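Local structure of putative Acetyltransferase (Lactobacillus plantarum WCFS1, 3EFA) at residues 49-54 against 89-94; 65-70 against 107-112. The protein is a putative N-acetyltransferase of the GNAT family, which probably transfers an acetyl group from acetyl-CoA to an acceptor amine not yet identified. One frame throughout, in Å; residues are numbered along the deposited sequence.

Interaction 1. Residues 49-54 against 89-94; sequences AVLYLQ and GRQLLT. With FMT (formic acid), chain C.
Ala49 and Leu92 form the tight end of this contact, where strand 48-52 packs against the first turns of helix 88-102. The methyl CB of Ala49 meets Leu92 CD1 at 4.0 Å, while the other branch of the leucine, CD2, rests 3.8 Å from Ala49 O. Both methyls can reach the strand because Leu92 carries CG anti to its backbone N (chi1 -175°), which extends the fork from the helix. Ala49 O is not left to the methyl alone, since it also accepts a hydrogen bond from Thr61 OG1 of the adjacent strand.

Leu51, two residues on and on the same face, packs more loosely: its CB is 4.4 Å from Leu92 CD1. Its CD1 lies 4.4 Å from Gln91 CB, and there the contact fades, for the amide of Gln91 turns toward the exposed side of the helix. Ile6 of strand 5-9 touches both Leu51 and Leu92 and adds to the apolar cluster. Val50, between the two contact residues, points away and packs on Ala17 of helix 12-29, so the strand has a helix against each face, as in the GNAT fold. The short segment axes approach to 9.1 Å, with 132° between their N-to-C directions.

Gly89 N, at the helix start, donates a 3.1 Å hydrogen bond (154° at the hydrogen) to O1 of a formic acid molecule, probably from the crystallisation liquor; Gly85 N, in the loop before it, binds the same molecule. Paired backbone amides at this glycine-rich turn are consistent with the loop that holds the pyrophosphate of acetyl-CoA in GNAT enzymes. No hydrogen bond crosses between 49-54 and 89-94, which implies that van der Waals packing joins these segments.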
loop_
_atom_site.group_PDB
_atom_site.type_symbol
_atom_site.label_atom_id
_atom_site.label_comp_id
_atom_site.label_asym_id
_atom_site.label_seq_id
_atom_site.Cartn_x
_atom_site.Cartn_y
_atom_site.Cartn_z
ATOM N N ALA A 49 -1.956 -22.832 -1.611
ATOM C CA ALA A 49 -2.462 -23.273 -2.910
ATOM C C ALA A 49 -1.350 -23.989 -3.678
ATOM O O ALA A 49 -0.286 -23.407 -3.889
ATOM C CB ALA A 49 -3.007 -22.068 -3.734
ATOM N N VAL A 50 -1.597 -25.237 -4.099
ATOM C CA VAL A 50 -0.601 -26.016 -4.843
ATOM C C VAL A 50 -1.164 -26.645 -6.128
ATOM O O VAL A 50 -2.225 -27.288 -6.095
ATOM C CB VAL A 50 0.037 -27.139 -3.944
ATOM C CG1 VAL A 50 1.096 -27.943 -4.711
ATOM C CG2 VAL A 50 0.633 -26.559 -2.681
ATOM N N LEU A 51 -0.453 -26.466 -7.249
ATOM C CA LEU A 51 -0.808 -27.111 -8.530
ATOM C C LEU A 51 0.054 -28.358 -8.809
ATOM O O LEU A 51 1.286 -28.291 -8.830
ATOM C CB LEU A 51 -0.731 -26.110 -9.704
ATOM C CG LEU A 51 -1.294 -26.517 -11.092
ATOM C CD1 LEU A 51 -1.789 -25.314 -11.927
ATOM C CD2 LEU A 51 -0.321 -27.398 -11.936
ATOM N N TYR A 52 -0.609 -29.492 -9.020
ATOM C CA TYR A 52 0.052 -30.790 -9.253
ATOM C C TYR A 52 -0.159 -31.296 -10.700
ATOM O O TYR A 52 -1.292 -31.299 -11.213
ATOM C CB TYR A 52 -0.529 -31.848 -8.308
ATOM C CG TYR A 52 -0.376 -31.587 -6.816
ATOM C CD1 TYR A 52 0.644 -32.200 -6.083
ATOM C CD2 TYR A 52 -1.274 -30.760 -6.127
ATOM C CE1 TYR A 52 0.785 -31.978 -4.712
ATOM C CE2 TYR A 52 -1.144 -30.534 -4.750
ATOM C CZ TYR A 52 -0.111 -31.153 -4.048
ATOM O OH TYR A 52 0.032 -30.944 -2.682
ATOM N N LEU A 53 0.911 -31.723 -11.365
ATOM C CA LEU A 53 0.734 -32.401 -12.652
ATOM C C LEU A 53 0.354 -33.847 -12.381
ATOM O O LEU A 53 -0.517 -34.414 -13.039
ATOM C CB LEU A 53 1.998 -32.354 -13.500
ATOM C CG LEU A 53 2.322 -31.016 -14.148
ATOM C CD1 LEU A 53 3.371 -31.222 -15.225
ATOM C CD2 LEU A 53 1.065 -30.394 -14.738
ATOM N N GLN A 54 1.032 -34.435 -11.402
ATOM C CA GLN A 54 0.689 -35.750 -10.903
ATOM C C GLN A 54 0.659 -35.628 -9.390
ATOM O O GLN A 54 1.085 -34.601 -8.840
ATOM C CB GLN A 54 1.737 -36.781 -11.323
ATOM C CG GLN A 54 2.144 -36.724 -12.784
ATOM C CD GLN A 54 3.386 -37.551 -13.061
ATOM O OE1 GLN A 54 3.884 -38.264 -12.182
ATOM N NE2 GLN A 54 3.901 -37.453 -14.284
ATOM N N GLY A 89 1.932 -20.745 -13.242
ATOM C CA GLY A 89 1.696 -19.756 -12.201
ATOM C C GLY A 89 0.434 -18.936 -12.460
ATOM O O GLY A 89 -0.353 -18.668 -11.549
ATOM N N ARG A 90 0.235 -18.552 -13.717
ATOM C CA ARG A 90 -0.918 -17.746 -14.115
ATOM C C ARG A 90 -2.225 -18.516 -13.933
ATOM O O ARG A 90 -3.235 -17.948 -13.497
ATOM C CB ARG A 90 -0.751 -17.273 -15.571
ATOM C CG ARG A 90 -1.585 -16.055 -15.956
ATOM C CD ARG A 90 -1.150 -15.444 -17.304
ATOM N NE ARG A 90 -0.998 -16.464 -18.335
ATOM C CZ ARG A 90 0.128 -16.700 -19.006
ATOM N NH1 ARG A 90 1.206 -15.956 -18.786
ATOM N NH2 ARG A 90 0.168 -17.674 -19.913
ATOM N N GLN A 91 -2.191 -19.810 -14.272
ATOM C CA GLN A 91 -3.312 -20.726 -14.068
ATOM C C GLN A 91 -3.672 -20.860 -12.577
ATOM O O GLN A 91 -4.851 -20.816 -12.203
ATOM C CB GLN A 91 -2.965 -22.105 -14.641
ATOM C CG GLN A 91 -4.153 -23.022 -14.926
ATOM C CD GLN A 91 -4.476 -23.134 -16.417
ATOM O OE1 GLN A 91 -3.677 -22.731 -17.267
ATOM N NE2 GLN A 91 -5.646 -23.689 -16.737
ATOM N N LEU A 92 -2.659 -21.026 -11.729
ATOM C CA LEU A 92 -2.866 -21.113 -10.280
ATOM C C LEU A 92 -3.534 -19.849 -9.725
ATOM O O LEU A 92 -4.516 -19.928 -8.966
ATOM C CB LEU A 92 -1.539 -21.373 -9.544
ATOM C CG LEU A 92 -1.639 -21.604 -8.019
ATOM C CD1 LEU A 92 -2.682 -22.676 -7.654
ATOM C CD2 LEU A 92 -0.295 -21.947 -7.383
ATOM N N LEU A 93 -3.002 -18.689 -10.114
ATOM C CA LEU A 93 -3.516 -17.416 -9.634
ATOM C C LEU A 93 -4.972 -17.189 -10.039
ATOM O O LEU A 93 -5.798 -16.773 -9.211
ATOM C CB LEU A 93 -2.641 -16.260 -10.121
ATOM C CG LEU A 93 -3.104 -14.855 -9.715
ATOM C CD1 LEU A 93 -3.081 -14.683 -8.181
ATOM C CD2 LEU A 93 -2.262 -13.763 -10.414
ATOM N N THR A 94 -5.283 -17.460 -11.307
ATOM C CA THR A 94 -6.670 -17.378 -11.790
ATOM C C THR A 94 -7.596 -18.265 -10.945
ATOM O O THR A 94 -8.716 -17.868 -10.625
ATOM C CB THR A 94 -6.795 -17.760 -13.292
ATOM O OG1 THR A 94 -6.049 -16.837 -14.096
ATOM C CG2 THR A 94 -8.255 -17.748 -13.751
HETATM C C FMT C . 5.756 -19.428 -13.861
HETATM O O1 FMT C . 4.878 -20.291 -13.943
HETATM O O2 FMT C . 6.759 -19.388 -14.577
#

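Interaction 2. Residues 65-70 against 107-112; sequences EPQADH and HGEIHG
The β-hairpin of strands 57-66 and 71-79 brings its connecting loop against strand 107-113, which runs parallel to the second hairpin strand in the GNAT sheet. Where that pairing begins, His107 N donates to His70 O over 3.4 Å with 153° at the hydrogen, a weak bond. His107 also bonds to Met72 through the backbone, so the weak link continues the ladder into the loop.

The side-chain part of the contact lies farther along, at Gln67 and Glu109. Glu109 extends from the strand toward the loop, with CG anti to the backbone N and the chain straight beyond it. There OE1 meets Gln67 CG at 3.8 Å, a van der Waals touch on the aliphatic part of the glutamine. The two side chains cross at about a right angle, their amide and carboxylate planes 40° apart. Gln67 bends at chi2 (-73°), and this folds the amide back onto the end of strand 57-66, where NE2 donates to Glu65 O at 3.0 Å from above the carbonyl plane. Replacing Gln67 by an alanine removes CG and the amide; Glu65 O would probably lose this donor and Glu109 OE1 its methylene neighbour.

The polar partners of Glu109 lie elsewhere: OE1 forms a salt bridge with Arg73 NE, and OE2 is hydrogen-bonded to His143 NE2. At the exposed end, Asp69 packs on His107 of the second subunit, and His107 on its Asp69, so the hairpin tip belongs to the dimer contact. The chemistry implies a division of labour: Arg73 and His143 satisfy the buried carboxylate, whereas Gln67 uses its amide to tie the loop to the strand end and meets Glu109 through carbon.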
loop_
_atom_site.group_PDB
_atom_site.type_symbol
_atom_site.label_atom_id
_atom_site.label_comp_id
_atom_site.label_asym_id
_atom_site.label_seq_id
_atom_site.Cartn_x
_atom_site.Cartn_y
_atom_site.Cartn_z
ATOM N N GLU A 65 -2.953 -15.373 2.375
ATOM C CA GLU A 65 -2.771 -14.423 3.479
ATOM C C GLU A 65 -3.920 -13.391 3.566
ATOM O O GLU A 65 -3.768 -12.228 3.155
ATOM C CB GLU A 65 -1.417 -13.693 3.360
ATOM C CG GLU A 65 -0.204 -14.605 3.119
ATOM C CD GLU A 65 1.122 -13.846 2.946
ATOM O OE1 GLU A 65 1.168 -12.617 3.206
ATOM O OE2 GLU A 65 2.123 -14.484 2.544
ATOM N N PRO A 66 -5.062 -13.801 4.141
ATOM C CA PRO A 66 -6.211 -12.883 4.309
ATOM C C PRO A 66 -5.835 -11.628 5.107
ATOM O O PRO A 66 -5.104 -11.741 6.098
ATOM C CB PRO A 66 -7.218 -13.682 5.142
ATOM C CG PRO A 66 -6.594 -15.040 5.423
ATOM C CD PRO A 66 -5.184 -15.059 4.907
ATOM N N GLN A 67 -6.335 -10.467 4.683
ATOM C CA GLN A 67 -6.137 -9.210 5.399
ATOM C C GLN A 67 -7.501 -8.663 5.857
ATOM O O GLN A 67 -8.533 -9.262 5.574
ATOM C CB GLN A 67 -5.429 -8.189 4.496
ATOM C CG GLN A 67 -4.186 -8.726 3.798
ATOM C CD GLN A 67 -3.011 -8.901 4.750
ATOM O OE1 GLN A 67 -2.721 -8.004 5.551
ATOM N NE2 GLN A 67 -2.336 -10.069 4.680
ATOM N N ALA A 68 -7.506 -7.531 6.559
ATOM C CA ALA A 68 -8.763 -6.882 6.947
ATOM C C ALA A 68 -9.538 -6.337 5.748
ATOM O O ALA A 68 -8.983 -6.167 4.664
ATOM C CB ALA A 68 -8.505 -5.753 7.956
ATOM N N ASP A 69 -10.824 -6.065 5.962
ATOM C CA ASP A 69 -11.666 -5.372 4.988
ATOM C C ASP A 69 -11.820 -6.085 3.632
ATOM O O ASP A 69 -11.919 -5.430 2.581
ATOM C CB ASP A 69 -11.193 -3.925 4.785
ATOM C CG ASP A 69 -12.315 -3.009 4.311
ATOM O OD1 ASP A 69 -13.492 -3.433 4.413
ATOM O OD2 ASP A 69 -12.029 -1.875 3.844
ATOM N N HIS A 70 -11.842 -7.419 3.668
ATOM C CA HIS A 70 -12.146 -8.232 2.485
ATOM C C HIS A 70 -11.066 -8.179 1.400
ATOM O O HIS A 70 -11.346 -8.397 0.224
ATOM C CB HIS A 70 -13.519 -7.852 1.914
ATOM C CG HIS A 70 -14.632 -7.995 2.901
ATOM N ND1 HIS A 70 -15.230 -6.915 3.517
ATOM C CD2 HIS A 70 -15.238 -9.099 3.407
ATOM C CE1 HIS A 70 -16.166 -7.345 4.345
ATOM N NE2 HIS A 70 -16.191 -8.666 4.297
ATOM N N HIS A 107 -11.072 -7.963 -3.158
ATOM C CA HIS A 107 -9.865 -7.421 -3.762
ATOM C C HIS A 107 -8.660 -8.336 -3.592
ATOM O O HIS A 107 -8.439 -8.895 -2.510
ATOM C CB HIS A 107 -9.552 -6.037 -3.177
ATOM C CG HIS A 107 -10.550 -4.993 -3.546
ATOM N ND1 HIS A 107 -11.697 -4.767 -2.818
ATOM C CD2 HIS A 107 -10.577 -4.110 -4.573
ATOM C CE1 HIS A 107 -12.386 -3.785 -3.373
ATOM N NE2 HIS A 107 -11.727 -3.373 -4.441
ATOM N N GLY A 108 -7.881 -8.471 -4.665
ATOM C CA GLY A 108 -6.614 -9.173 -4.601
ATOM C C GLY A 108 -5.507 -8.192 -4.269
ATOM O O GLY A 108 -5.591 -6.997 -4.610
ATOM N N GLU A 109 -4.461 -8.692 -3.616
ATOM C CA GLU A 109 -3.339 -7.860 -3.201
ATOM C C GLU A 109 -2.018 -8.604 -3.407
ATOM O O GLU A 109 -1.880 -9.781 -3.003
ATOM C CB GLU A 109 -3.498 -7.438 -1.725
ATOM C CG GLU A 109 -2.308 -6.642 -1.141
ATOM C CD GLU A 109 -2.550 -6.159 0.296
ATOM O OE1 GLU A 109 -2.055 -6.812 1.248
ATOM O OE2 GLU A 109 -3.233 -5.120 0.478
ATOM N N ILE A 110 -1.052 -7.923 -4.027
ATOM C CA ILE A 110 0.268 -8.506 -4.283
ATOM C C ILE A 110 1.376 -7.558 -3.841
ATOM O O ILE A 110 1.321 -6.364 -4.158
ATOM C CB ILE A 110 0.485 -8.770 -5.800
ATOM C CG1 ILE A 110 -0.557 -9.748 -6.350
ATOM C CG2 ILE A 110 1.949 -9.214 -6.093
ATOM C CD1 ILE A 110 -0.396 -11.162 -5.863
ATOM N N HIS A 111 2.384 -8.070 -3.129
ATOM C CA HIS A 111 3.606 -7.278 -2.889
ATOM C C HIS A 111 4.722 -7.869 -3.761
ATOM O O HIS A 111 5.513 -8.676 -3.297
ATOM C CB HIS A 111 4.041 -7.278 -1.403
ATOM C CG HIS A 111 3.123 -6.523 -0.486
ATOM N ND1 HIS A 111 3.407 -6.325 0.850
ATOM C CD2 HIS A 111 1.935 -5.906 -0.711
ATOM C CE1 HIS A 111 2.429 -5.629 1.410
ATOM N NE2 HIS A 111 1.527 -5.359 0.485
ATOM N N GLY A 112 4.787 -7.473 -5.025
ATOM C CA GLY A 112 5.674 -8.138 -5.965
ATOM C C GLY A 112 7.034 -7.491 -6.162
ATOM O O GLY A 112 7.254 -6.328 -5.804
#

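Overall arrangement
Both interactions reach the same mixed sheet, where strands 48-52 and 57-66 are neighbours, yet their centres lie 19 Å apart and they do not touch. Interaction 1 is a core contact on one face of the sheet, with three of its four touching residues buried; it is mainly apolar, with no hydrogen bond across its segments. Interaction 2 is partly buried, sits at a hairpin tip near the second subunit, and joins its segments by one weak backbone bond and a methylene-carboxylate touch. Helix 88-102 and strand 107-113 follow each other in the chain, so the second segments of both contacts belong to one helix-to-strand unit, tied to different parts of the preceding strands.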